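Local coordinates for protein carbamate kinase (Aeropyrum pernix, PDB 2E9Y) that probably acts as a carbamate kinase, catalysing reversible phosphoryl transfer between carbamoyl phosphate and ADP to yield carbamate and ATP, at residues A[53-63]-A[78-89]; A[129-139]-A[154-165]. All coordinates share one frame; numbering follows the deposited sequence.

Interaction 1. Residues A[53-63]-A[78-89]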
loop_
_atom_site.group_PDB
_atom_site.type_symbol
_atom_site.label_atom_id
_atom_site.label_comp_id
_atom_site.label_asym_id
_atom_site.label_seq_id
_atom_site.Cartn_x
_atom_site.Cartn_y
_atom_site.Cartn_z
ATOM N N HIS A 53 13.567 -0.389 0.778
ATOM C CA HIS A 53 13.810 -1.587 -0.021
ATOM C C HIS A 53 13.541 -1.323 -1.492
ATOM O O HIS A 53 12.929 -0.316 -1.841
ATOM C CB HIS A 53 12.890 -2.712 0.450
ATOM C CG HIS A 53 11.429 -2.386 0.327
ATOM N ND1 HIS A 53 10.726 -2.522 -0.853
ATOM C CD2 HIS A 53 10.542 -1.929 1.242
ATOM C CE1 HIS A 53 9.469 -2.170 -0.656
ATOM N NE2 HIS A 53 9.329 -1.804 0.607
ATOM N N GLY A 54 13.996 -2.237 -2.349
ATOM C CA GLY A 54 13.762 -2.099 -3.775
ATOM C C GLY A 54 12.463 -2.804 -4.142
ATOM O O GLY A 54 11.781 -3.341 -3.266
ATOM N N ASN A 55 12.113 -2.820 -5.423
ATOM C CA ASN A 55 10.874 -3.477 -5.852
ATOM C C ASN A 55 10.970 -3.955 -7.302
ATOM O O ASN A 55 9.952 -4.172 -7.954
ATOM C CB ASN A 55 9.697 -2.503 -5.723
ATOM C CG ASN A 55 9.749 -1.393 -6.757
ATOM O OD1 ASN A 55 10.782 -1.177 -7.395
ATOM N ND2 ASN A 55 8.640 -0.678 -6.926
ATOM N N GLY A 56 12.193 -4.123 -7.799
ATOM C CA GLY A 56 12.381 -4.539 -9.184
ATOM C C GLY A 56 11.540 -5.704 -9.695
ATOM O O GLY A 56 10.704 -5.530 -10.589
ATOM N N PRO A 57 11.751 -6.914 -9.162
ATOM C CA PRO A 57 10.990 -8.087 -9.598
ATOM C C PRO A 57 9.491 -7.940 -9.364
ATOM O O PRO A 57 8.677 -8.389 -10.174
ATOM C CB PRO A 57 11.587 -9.222 -8.763
ATOM C CG PRO A 57 12.979 -8.745 -8.474
ATOM C CD PRO A 57 12.774 -7.289 -8.168
ATOM N N GLN A 58 9.140 -7.307 -8.248
ATOM C CA GLN A 58 7.743 -7.118 -7.881
ATOM C C GLN A 58 6.975 -6.182 -8.805
ATOM O O GLN A 58 5.877 -6.512 -9.259
ATOM C CB GLN A 58 7.647 -6.620 -6.432
ATOM C CG GLN A 58 8.176 -7.618 -5.399
ATOM C CD GLN A 58 9.696 -7.641 -5.294
ATOM O OE1 GLN A 58 10.374 -6.711 -5.750
ATOM N NE2 GLN A 58 10.238 -8.702 -4.716
ATOM N N VAL A 59 7.540 -5.010 -9.086
ATOM C CA VAL A 59 6.853 -4.075 -9.962
ATOM C C VAL A 59 6.845 -4.643 -11.388
ATOM O O VAL A 59 5.911 -4.405 -12.162
ATOM C CB VAL A 59 7.509 -2.657 -9.895
ATOM C CG1 VAL A 59 8.796 -2.613 -10.710
ATOM C CG2 VAL A 59 6.518 -1.609 -10.369
ATOM N N GLY A 60 7.864 -5.430 -11.722
ATOM C CA GLY A 60 7.907 -6.034 -13.043
ATOM C C GLY A 60 6.797 -7.062 -13.179
ATOM O O GLY A 60 6.131 -7.145 -14.214
ATOM N N TYR A 61 6.595 -7.843 -12.120
ATOM C CA TYR A 61 5.551 -8.862 -12.085
ATOM C C TYR A 61 4.185 -8.215 -12.289
ATOM O O TYR A 61 3.379 -8.681 -13.100
ATOM C CB TYR A 61 5.580 -9.598 -10.740
ATOM C CG TYR A 61 4.367 -10.474 -10.474
ATOM C CD1 TYR A 61 4.220 -11.709 -11.104
ATOM C CD2 TYR A 61 3.371 -10.062 -9.592
ATOM C CE1 TYR A 61 3.105 -12.517 -10.858
ATOM C CE2 TYR A 61 2.253 -10.852 -9.341
ATOM C CZ TYR A 61 2.125 -12.082 -9.975
ATOM O OH TYR A 61 1.029 -12.873 -9.709
ATOM N N LEU A 62 3.914 -7.143 -11.547
ATOM C CA LEU A 62 2.637 -6.450 -11.675
ATOM C C LEU A 62 2.431 -5.910 -13.085
ATOM O O LEU A 62 1.340 -6.008 -13.642
ATOM C CB LEU A 62 2.552 -5.307 -10.665
ATOM C CG LEU A 62 2.504 -5.780 -9.209
ATOM C CD1 LEU A 62 2.463 -4.568 -8.277
ATOM C CD2 LEU A 62 1.258 -6.650 -8.997
ATOM N N SER A 63 3.481 -5.328 -13.658
ATOM C CA SER A 63 3.397 -4.794 -15.013
ATOM C C SER A 63 3.010 -5.909 -15.997
ATOM O O SER A 63 2.166 -5.714 -16.875
ATOM C CB SER A 63 4.743 -4.187 -15.415
ATOM O OG SER A 63 5.097 -3.133 -14.533
ATOM N N LEU A 78 2.404 2.780 -14.038
ATOM C CA LEU A 78 3.544 2.369 -13.232
ATOM C C LEU A 78 3.569 2.931 -11.813
ATOM O O LEU A 78 3.982 2.241 -10.886
ATOM C CB LEU A 78 4.846 2.734 -13.959
ATOM C CG LEU A 78 6.180 2.333 -13.326
ATOM C CD1 LEU A 78 6.215 0.836 -13.086
ATOM C CD2 LEU A 78 7.320 2.746 -14.248
ATOM N N TYR A 79 3.135 4.173 -11.626
ATOM C CA TYR A 79 3.176 4.728 -10.276
ATOM C C TYR A 79 2.195 4.032 -9.345
ATOM O O TYR A 79 2.434 3.967 -8.140
ATOM C CB TYR A 79 2.947 6.243 -10.291
ATOM C CG TYR A 79 1.670 6.702 -10.941
ATOM C CD1 TYR A 79 0.473 6.722 -10.236
ATOM C CD2 TYR A 79 1.671 7.159 -12.262
ATOM C CE1 TYR A 79 -0.701 7.196 -10.827
ATOM C CE2 TYR A 79 0.510 7.632 -12.859
ATOM C CZ TYR A 79 -0.670 7.648 -12.133
ATOM O OH TYR A 79 -1.819 8.130 -12.720
ATOM N N ILE A 80 1.102 3.507 -9.898
ATOM C CA ILE A 80 0.137 2.769 -9.089
ATOM C C ILE A 80 0.757 1.400 -8.781
ATOM O O ILE A 80 0.615 0.873 -7.675
ATOM C CB ILE A 80 -1.210 2.583 -9.836
ATOM C CG1 ILE A 80 -1.971 3.915 -9.870
ATOM C CG2 ILE A 80 -2.060 1.518 -9.150
ATOM C CD1 ILE A 80 -2.227 4.511 -8.513
ATOM N N ALA A 81 1.444 0.824 -9.762
ATOM C CA ALA A 81 2.103 -0.461 -9.559
ATOM C C ALA A 81 3.142 -0.298 -8.448
ATOM O O ALA A 81 3.250 -1.136 -7.551
ATOM C CB ALA A 81 2.774 -0.927 -10.848
ATOM N N THR A 82 3.897 0.794 -8.497
ATOM C CA THR A 82 4.901 1.042 -7.470
ATOM C C THR A 82 4.245 1.158 -6.092
ATOM O O THR A 82 4.735 0.581 -5.121
ATOM C CB THR A 82 5.704 2.328 -7.766
ATOM O OG1 THR A 82 6.507 2.123 -8.933
ATOM C CG2 THR A 82 6.608 2.683 -6.590
ATOM N N ALA A 83 3.142 1.896 -6.004
ATOM C CA ALA A 83 2.443 2.043 -4.720
ATOM C C ALA A 83 2.027 0.665 -4.212
ATOM O O ALA A 83 2.166 0.348 -3.023
ATOM C CB ALA A 83 1.214 2.939 -4.877
ATOM N N MET A 84 1.511 -0.161 -5.116
ATOM C CA MET A 84 1.112 -1.515 -4.765
ATOM C C MET A 84 2.272 -2.288 -4.142
ATOM O O MET A 84 2.123 -2.995 -3.154
ATOM C CB MET A 84 0.639 -2.219 -6.037
ATOM C CG MET A 84 -0.777 -1.806 -6.445
ATOM S SD MET A 84 -1.383 -2.744 -7.853
ATOM C CE MET A 84 -2.833 -1.742 -8.211
ATOM N N THR A 85 3.463 -2.172 -4.739
ATOM C CA THR A 85 4.614 -2.902 -4.209
ATOM C C THR A 85 5.012 -2.416 -2.818
ATOM O O THR A 85 5.610 -3.168 -2.044
ATOM C CB THR A 85 5.868 -2.827 -5.144
ATOM O OG1 THR A 85 6.364 -1.484 -5.218
ATOM C CG2 THR A 85 5.520 -3.324 -6.538
ATOM N N GLN A 86 4.703 -1.166 -2.489
ATOM C CA GLN A 86 5.050 -0.672 -1.159
ATOM C C GLN A 86 4.208 -1.402 -0.114
ATOM O O GLN A 86 4.694 -1.721 0.969
ATOM C CB GLN A 86 4.839 0.849 -1.045
ATOM C CG GLN A 86 5.758 1.666 -1.957
ATOM C CD GLN A 86 5.676 3.174 -1.718
ATOM O OE1 GLN A 86 4.709 3.680 -1.145
ATOM N NE2 GLN A 86 6.695 3.900 -2.178
ATOM N N ALA A 87 2.950 -1.682 -0.440
ATOM C CA ALA A 87 2.079 -2.395 0.493
ATOM C C ALA A 87 2.409 -3.889 0.501
ATOM O O ALA A 87 2.407 -4.532 1.554
ATOM C CB ALA A 87 0.619 -2.185 0.108
ATOM N N TRP A 88 2.696 -4.430 -0.679
ATOM C CA TRP A 88 3.025 -5.845 -0.829
ATOM C C TRP A 88 4.296 -6.185 -0.039
ATOM O O TRP A 88 4.251 -6.965 0.916
ATOM C CB TRP A 88 3.186 -6.152 -2.326
ATOM C CG TRP A 88 3.717 -7.506 -2.720
ATOM C CD1 TRP A 88 4.004 -8.569 -1.903
ATOM C CD2 TRP A 88 4.051 -7.923 -4.050
ATOM N NE1 TRP A 88 4.502 -9.619 -2.651
ATOM C CE2 TRP A 88 4.536 -9.246 -3.971
ATOM C CE3 TRP A 88 3.983 -7.300 -5.306
ATOM C CZ2 TRP A 88 4.956 -9.960 -5.103
ATOM C CZ3 TRP A 88 4.400 -8.009 -6.429
ATOM C CH2 TRP A 88 4.880 -9.327 -6.317
ATOM N N ILE A 89 5.415 -5.574 -0.410
ATOM C CA ILE A 89 6.678 -5.845 0.269
ATOM C C ILE A 89 6.669 -5.302 1.698
ATOM O O ILE A 89 7.166 -5.950 2.628
ATOM C CB ILE A 89 7.859 -5.239 -0.523
ATOM C CG1 ILE A 89 7.907 -5.841 -1.931
ATOM C CG2 ILE A 89 9.175 -5.539 0.186
ATOM C CD1 ILE A 89 8.835 -5.094 -2.891
HETATM O O HOH W 1 7.008 -0.365 1.640
HETATM O O HOH W 2 9.061 1.789 -8.767
#

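Interaction 2. Residues A[129-139]-A[154-165]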
loop_
_atom_site.group_PDB
_atom_site.type_symbol
_atom_site.label_atom_id
_atom_site.label_comp_id
_atom_site.label_asym_id
_atom_site.label_seq_id
_atom_site.Cartn_x
_atom_site.Cartn_y
_atom_site.Cartn_z
ATOM N N PRO A 129 14.848 7.540 -21.525
ATOM C CA PRO A 129 14.508 6.430 -20.624
ATOM C C PRO A 129 15.305 5.176 -20.961
ATOM O O PRO A 129 15.459 4.832 -22.133
ATOM C CB PRO A 129 13.004 6.258 -20.844
ATOM C CG PRO A 129 12.823 6.686 -22.271
ATOM C CD PRO A 129 13.695 7.917 -22.360
ATOM N N SER A 130 15.809 4.488 -19.938
ATOM C CA SER A 130 16.607 3.290 -20.174
ATOM C C SER A 130 16.353 2.146 -19.201
ATOM O O SER A 130 17.003 1.104 -19.282
ATOM C CB SER A 130 18.091 3.646 -20.143
ATOM O OG SER A 130 18.463 4.102 -18.856
ATOM N N LYS A 131 15.422 2.333 -18.275
ATOM C CA LYS A 131 15.122 1.280 -17.313
ATOM C C LYS A 131 14.004 0.392 -17.853
ATOM O O LYS A 131 12.875 0.844 -18.018
ATOM C CB LYS A 131 14.697 1.890 -15.976
ATOM C CG LYS A 131 14.538 0.870 -14.859
ATOM C CD LYS A 131 15.876 0.235 -14.496
ATOM C CE LYS A 131 15.700 -0.887 -13.482
ATOM N NZ LYS A 131 15.008 -0.415 -12.250
ATOM N N PRO A 132 14.311 -0.883 -18.151
ATOM C CA PRO A 132 13.307 -1.816 -18.671
ATOM C C PRO A 132 12.306 -2.182 -17.580
ATOM O O PRO A 132 12.695 -2.414 -16.437
ATOM C CB PRO A 132 14.135 -3.035 -19.089
ATOM C CG PRO A 132 15.517 -2.489 -19.288
ATOM C CD PRO A 132 15.647 -1.497 -18.166
ATOM N N VAL A 133 11.028 -2.228 -17.937
ATOM C CA VAL A 133 9.979 -2.590 -16.988
ATOM C C VAL A 133 8.870 -3.349 -17.697
ATOM O O VAL A 133 8.361 -2.909 -18.726
ATOM C CB VAL A 133 9.352 -1.346 -16.311
ATOM C CG1 VAL A 133 8.160 -1.765 -15.456
ATOM C CG2 VAL A 133 10.388 -0.649 -15.440
ATOM N N GLY A 134 8.507 -4.501 -17.151
ATOM C CA GLY A 134 7.439 -5.267 -17.752
ATOM C C GLY A 134 7.864 -6.405 -18.657
ATOM O O GLY A 134 9.032 -6.784 -18.700
ATOM N N PRO A 135 6.908 -6.960 -19.409
ATOM C CA PRO A 135 7.093 -8.072 -20.339
ATOM C C PRO A 135 7.689 -7.675 -21.675
ATOM O O PRO A 135 7.981 -6.507 -21.928
ATOM C CB PRO A 135 5.679 -8.600 -20.502
ATOM C CG PRO A 135 4.892 -7.325 -20.544
ATOM C CD PRO A 135 5.503 -6.508 -19.416
ATOM N N ILE A 136 7.862 -8.675 -22.528
ATOM C CA ILE A 136 8.389 -8.459 -23.861
ATOM C C ILE A 136 7.204 -8.093 -24.743
ATOM O O ILE A 136 6.161 -8.753 -24.706
ATOM C CB ILE A 136 9.066 -9.736 -24.389
ATOM C CG1 ILE A 136 10.332 -10.004 -23.572
ATOM C CG2 ILE A 136 9.374 -9.592 -25.876
ATOM C CD1 ILE A 136 10.953 -11.353 -23.816
ATOM N N TYR A 137 7.358 -7.023 -25.514
ATOM C CA TYR A 137 6.306 -6.555 -26.409
ATOM C C TYR A 137 6.656 -6.876 -27.848
ATOM O O TYR A 137 7.830 -6.872 -28.223
ATOM C CB TYR A 137 6.131 -5.043 -26.286
ATOM C CG TYR A 137 5.574 -4.587 -24.966
ATOM C CD1 TYR A 137 6.421 -4.278 -23.905
ATOM C CD2 TYR A 137 4.197 -4.447 -24.780
ATOM C CE1 TYR A 137 5.914 -3.832 -22.683
ATOM C CE2 TYR A 137 3.679 -3.998 -23.563
ATOM C CZ TYR A 137 4.543 -3.692 -22.521
ATOM O OH TYR A 137 4.042 -3.234 -21.318
ATOM N N GLY A 138 5.626 -7.148 -28.646
ATOM C CA GLY A 138 5.828 -7.443 -30.051
ATOM C C GLY A 138 5.973 -6.136 -30.805
ATOM O O GLY A 138 5.563 -5.084 -30.314
ATOM N N ARG A 139 6.551 -6.194 -31.998
ATOM C CA ARG A 139 6.757 -4.996 -32.798
ATOM C C ARG A 139 5.490 -4.178 -33.036
ATOM O O ARG A 139 5.466 -2.969 -32.792
ATOM C CB ARG A 139 7.380 -5.373 -34.142
ATOM C CG ARG A 139 7.610 -4.194 -35.063
ATOM C CD ARG A 139 8.177 -4.653 -36.394
ATOM N NE ARG A 139 8.264 -3.558 -37.352
ATOM C CZ ARG A 139 8.788 -3.669 -38.567
ATOM N NH1 ARG A 139 9.277 -4.833 -38.979
ATOM N NH2 ARG A 139 8.824 -2.614 -39.371
ATOM N N LYS A 154 13.020 -0.353 -26.263
ATOM C CA LYS A 154 14.379 -0.738 -26.614
ATOM C C LYS A 154 14.278 -2.158 -27.140
ATOM O O LYS A 154 13.556 -2.991 -26.582
ATOM C CB LYS A 154 15.314 -0.698 -25.402
ATOM C CG LYS A 154 16.031 0.632 -25.231
ATOM C CD LYS A 154 17.009 0.594 -24.063
ATOM C CE LYS A 154 17.818 1.883 -23.989
ATOM N NZ LYS A 154 16.943 3.088 -24.016
ATOM N N ARG A 155 14.980 -2.439 -28.229
ATOM C CA ARG A 155 14.937 -3.773 -28.792
ATOM C C ARG A 155 15.724 -4.735 -27.908
ATOM O O ARG A 155 16.796 -4.398 -27.405
ATOM C CB ARG A 155 15.508 -3.758 -30.214
ATOM C CG ARG A 155 15.448 -5.098 -30.927
ATOM C CD ARG A 155 16.097 -5.007 -32.294
ATOM N NE ARG A 155 15.436 -4.031 -33.157
ATOM C CZ ARG A 155 14.254 -4.219 -33.737
ATOM N NH1 ARG A 155 13.592 -5.353 -33.554
ATOM N NH2 ARG A 155 13.736 -3.271 -34.506
ATOM N N ASP A 156 15.170 -5.922 -27.693
ATOM C CA ASP A 156 15.835 -6.949 -26.893
ATOM C C ASP A 156 16.441 -7.924 -27.899
ATOM O O ASP A 156 15.736 -8.444 -28.765
ATOM C CB ASP A 156 14.823 -7.679 -26.002
ATOM C CG ASP A 156 15.486 -8.661 -25.050
ATOM O OD1 ASP A 156 16.204 -9.565 -25.523
ATOM O OD2 ASP A 156 15.292 -8.529 -23.823
ATOM N N PRO A 157 17.755 -8.184 -27.798
ATOM C CA PRO A 157 18.502 -9.069 -28.702
ATOM C C PRO A 157 17.920 -10.486 -28.794
ATOM O O PRO A 157 18.136 -11.208 -29.757
ATOM C CB PRO A 157 19.944 -9.160 -28.198
ATOM C CG PRO A 157 19.919 -8.743 -26.736
ATOM C CD PRO A 157 18.670 -7.737 -26.745
ATOM N N ARG A 158 17.204 -10.909 -27.736
ATOM C CA ARG A 158 16.619 -12.259 -27.758
ATOM C C ARG A 158 15.287 -12.288 -28.519
ATOM O O ARG A 158 14.682 -13.330 -28.749
ATOM C CB ARG A 158 16.376 -12.722 -26.316
ATOM C CG ARG A 158 17.661 -12.956 -25.520
ATOM C CD ARG A 158 17.378 -13.085 -24.016
ATOM N NE ARG A 158 16.689 -11.884 -23.530
ATOM C CZ ARG A 158 16.253 -11.865 -22.255
ATOM N NH1 ARG A 158 16.444 -12.905 -21.462
ATOM N NH2 ARG A 158 15.636 -10.774 -21.794
ATOM N N GLY A 159 14.810 -11.077 -28.863
ATOM C CA GLY A 159 13.552 -10.971 -29.589
ATOM C C GLY A 159 12.573 -10.026 -28.892
ATOM O O GLY A 159 12.474 -9.963 -27.676
ATOM N N GLY A 160 11.861 -9.228 -29.708
ATOM C CA GLY A 160 10.846 -8.337 -29.137
ATOM C C GLY A 160 11.439 -7.029 -28.580
ATOM O O GLY A 160 12.578 -6.660 -28.839
ATOM N N PHE A 161 10.613 -6.341 -27.800
ATOM C CA PHE A 161 10.985 -5.057 -27.220
ATOM C C PHE A 161 10.656 -4.958 -25.738
ATOM O O PHE A 161 9.769 -5.646 -25.242
ATOM C CB PHE A 161 10.240 -3.944 -27.954
ATOM C CG PHE A 161 10.511 -3.908 -29.426
ATOM C CD1 PHE A 161 9.790 -4.716 -30.298
ATOM C CD2 PHE A 161 11.516 -3.099 -29.938
ATOM C CE1 PHE A 161 10.070 -4.720 -31.663
ATOM C CE2 PHE A 161 11.803 -3.094 -31.298
ATOM C CZ PHE A 161 11.080 -3.906 -32.163
ATOM N N ARG A 162 11.378 -4.088 -25.041
ATOM C CA ARG A 162 11.134 -3.852 -23.624
ATOM C C ARG A 162 10.720 -2.395 -23.501
ATOM O O ARG A 162 11.288 -1.526 -24.171
ATOM C CB ARG A 162 12.404 -4.056 -22.782
ATOM C CG ARG A 162 12.922 -5.485 -22.673
ATOM C CD ARG A 162 11.909 -6.420 -22.013
ATOM N NE ARG A 162 11.534 -6.040 -20.648
ATOM C CZ ARG A 162 12.288 -6.224 -19.563
ATOM N NH1 ARG A 162 13.487 -6.786 -19.656
ATOM N NH2 ARG A 162 11.827 -5.865 -18.369
ATOM N N ARG A 163 9.723 -2.116 -22.672
ATOM C CA ARG A 163 9.332 -0.731 -22.478
ATOM C C ARG A 163 10.372 -0.194 -21.515
ATOM O O ARG A 163 10.715 -0.864 -20.544
ATOM C CB ARG A 163 7.958 -0.606 -21.820
ATOM C CG ARG A 163 7.574 0.856 -21.574
ATOM C CD ARG A 163 6.458 1.027 -20.552
ATOM N NE ARG A 163 6.096 2.438 -20.416
ATOM C CZ ARG A 163 5.181 2.911 -19.573
ATOM N NH1 ARG A 163 4.517 2.090 -18.769
ATOM N NH2 ARG A 163 4.925 4.212 -19.544
ATOM N N VAL A 164 10.894 0.994 -21.789
ATOM C CA VAL A 164 11.870 1.603 -20.900
ATOM C C VAL A 164 11.245 2.888 -20.370
ATOM O O VAL A 164 10.565 3.603 -21.102
ATOM C CB VAL A 164 13.207 1.926 -21.629
ATOM C CG1 VAL A 164 14.001 0.640 -21.860
ATOM C CG2 VAL A 164 12.929 2.616 -22.951
ATOM N N VAL A 165 11.460 3.160 -19.089
ATOM C CA VAL A 165 10.914 4.354 -18.463
ATOM C C VAL A 165 12.035 5.131 -17.793
ATOM O O VAL A 165 13.108 4.588 -17.523
ATOM C CB VAL A 165 9.845 4.004 -17.396
ATOM C CG1 VAL A 165 8.674 3.283 -18.043
ATOM C CG2 VAL A 165 10.463 3.161 -16.302
HETATM O O HOH W 3 9.182 -4.378 -20.981
#

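Interaction 1. Residues A[53-63]-A[78-89]
Leu62 and Val59, one helical turn apart, press into helix 78-89 as knobs into holes. Leu62 fits among Ala81, Met84, Thr85 and Trp88, its CD1 3.7 Å from Met84 CB. Val59 sits among Leu78, Ala81, Thr82 and Thr85; with its CG2 anti to the backbone N, this methyl meets Ala81 CB at 3.8 Å, and the small alanine suits the spot where the backbones come closest. Beside them, the aliphatic part of Gln58 lies over one face of the Trp88 ring, CG 3.9 Å from the six-membered centroid, while Tyr61 meets the same ring obliquely. Farther out, Ile89 lays CG2 over the centre of the His53 imidazole, a CH-pi contact, and His53 ND1 donates to Gly54 O at 2.8 Å, which fixes the ring's rotation. At the polar edge Asn55 ND2 gives a nearly straight bond (172°) to Thr85 OG1, 3.0 Å away and in the amide plane; that hydroxyl in turn donates a hydrogen bond to Thr82 O. Water also bridges Asn55 ND2 to Thr82 OG1. With Trp88 packing on Met84 of the second subunit, this is a steeply crossed helix pair (127°) beside the dimer interface of an amino acid kinase fold.

Interaction 2. Residues A[129-139]-A[154-165]
Pro132 lays its CB over one face of the Arg162 guanidinium, 3.7 Å from CZ, a flat cation against a compact, greasy ring. Arg162 gets there by curling back on itself at chi2 and chi3 (both near -60°), and its NE donates at 2.9 Å to a water at the guanidinium edge. That water is gripped four times: it also accepts from Arg163 N and donates to Val133 O and Pro135 O, filling in where the chain turns a corner at Gly134 and Pro135. Were Arg162 replaced by an alanine, the water would probably lose one of its two donors and Pro132 CB the flat group it packs on. On one flank of the corner, Val133 N binds Arg163 O at 3.0 Å and Val165 N binds Lys131 O at 2.9 Å, while Val133 CG2 packs on Val165 CG2. On the other, Tyr137 and Phe161 exchange two backbone bonds, the one from Tyr137 N to Phe161 O being 2.8 Å long and nearly straight (174°). Phe161 CE1 reaches Arg139 CA at 3.5 Å. Gly160 has no side chain for good reason, since a CB there would clash with Ile136 CG2. Farther out, Lys154 NZ ties down Pro129 O, and Arg158 clasps Asp156 side-on, steadying the type I turn with its Asx turn that joins strands 152-155 and 161-165. Arg163 extends to a salt bridge with Glu211. Strand 161-165 thus pairs with three others in a small antiparallel sheet, consistent with the protruding subdomain known from carbamate kinases.

Interaction 1 lies within the main body of the chain and interaction 2 in the outlying small sheet; their centres are 18 Å apart, yet they touch. Ser63 OG, at the end of segment 53-63, packs 3.5 Å from Val133 CG1, and Leu78 CD2 lies 3.8 Å from Val165 CG2. The start of helix 78-89 is therefore apolar cover for strands 131-133 and 161-165. Glu211 serves both contacts, accepting from Leu78 N with one oxygen and bridging to Arg163 with the other. The glycine-containing turn at Gly54 to Gly56, leading into helix 56-63, may lie near the substrates, as such turns commonly do in amino acid kinases, though no ligand is present here to test it.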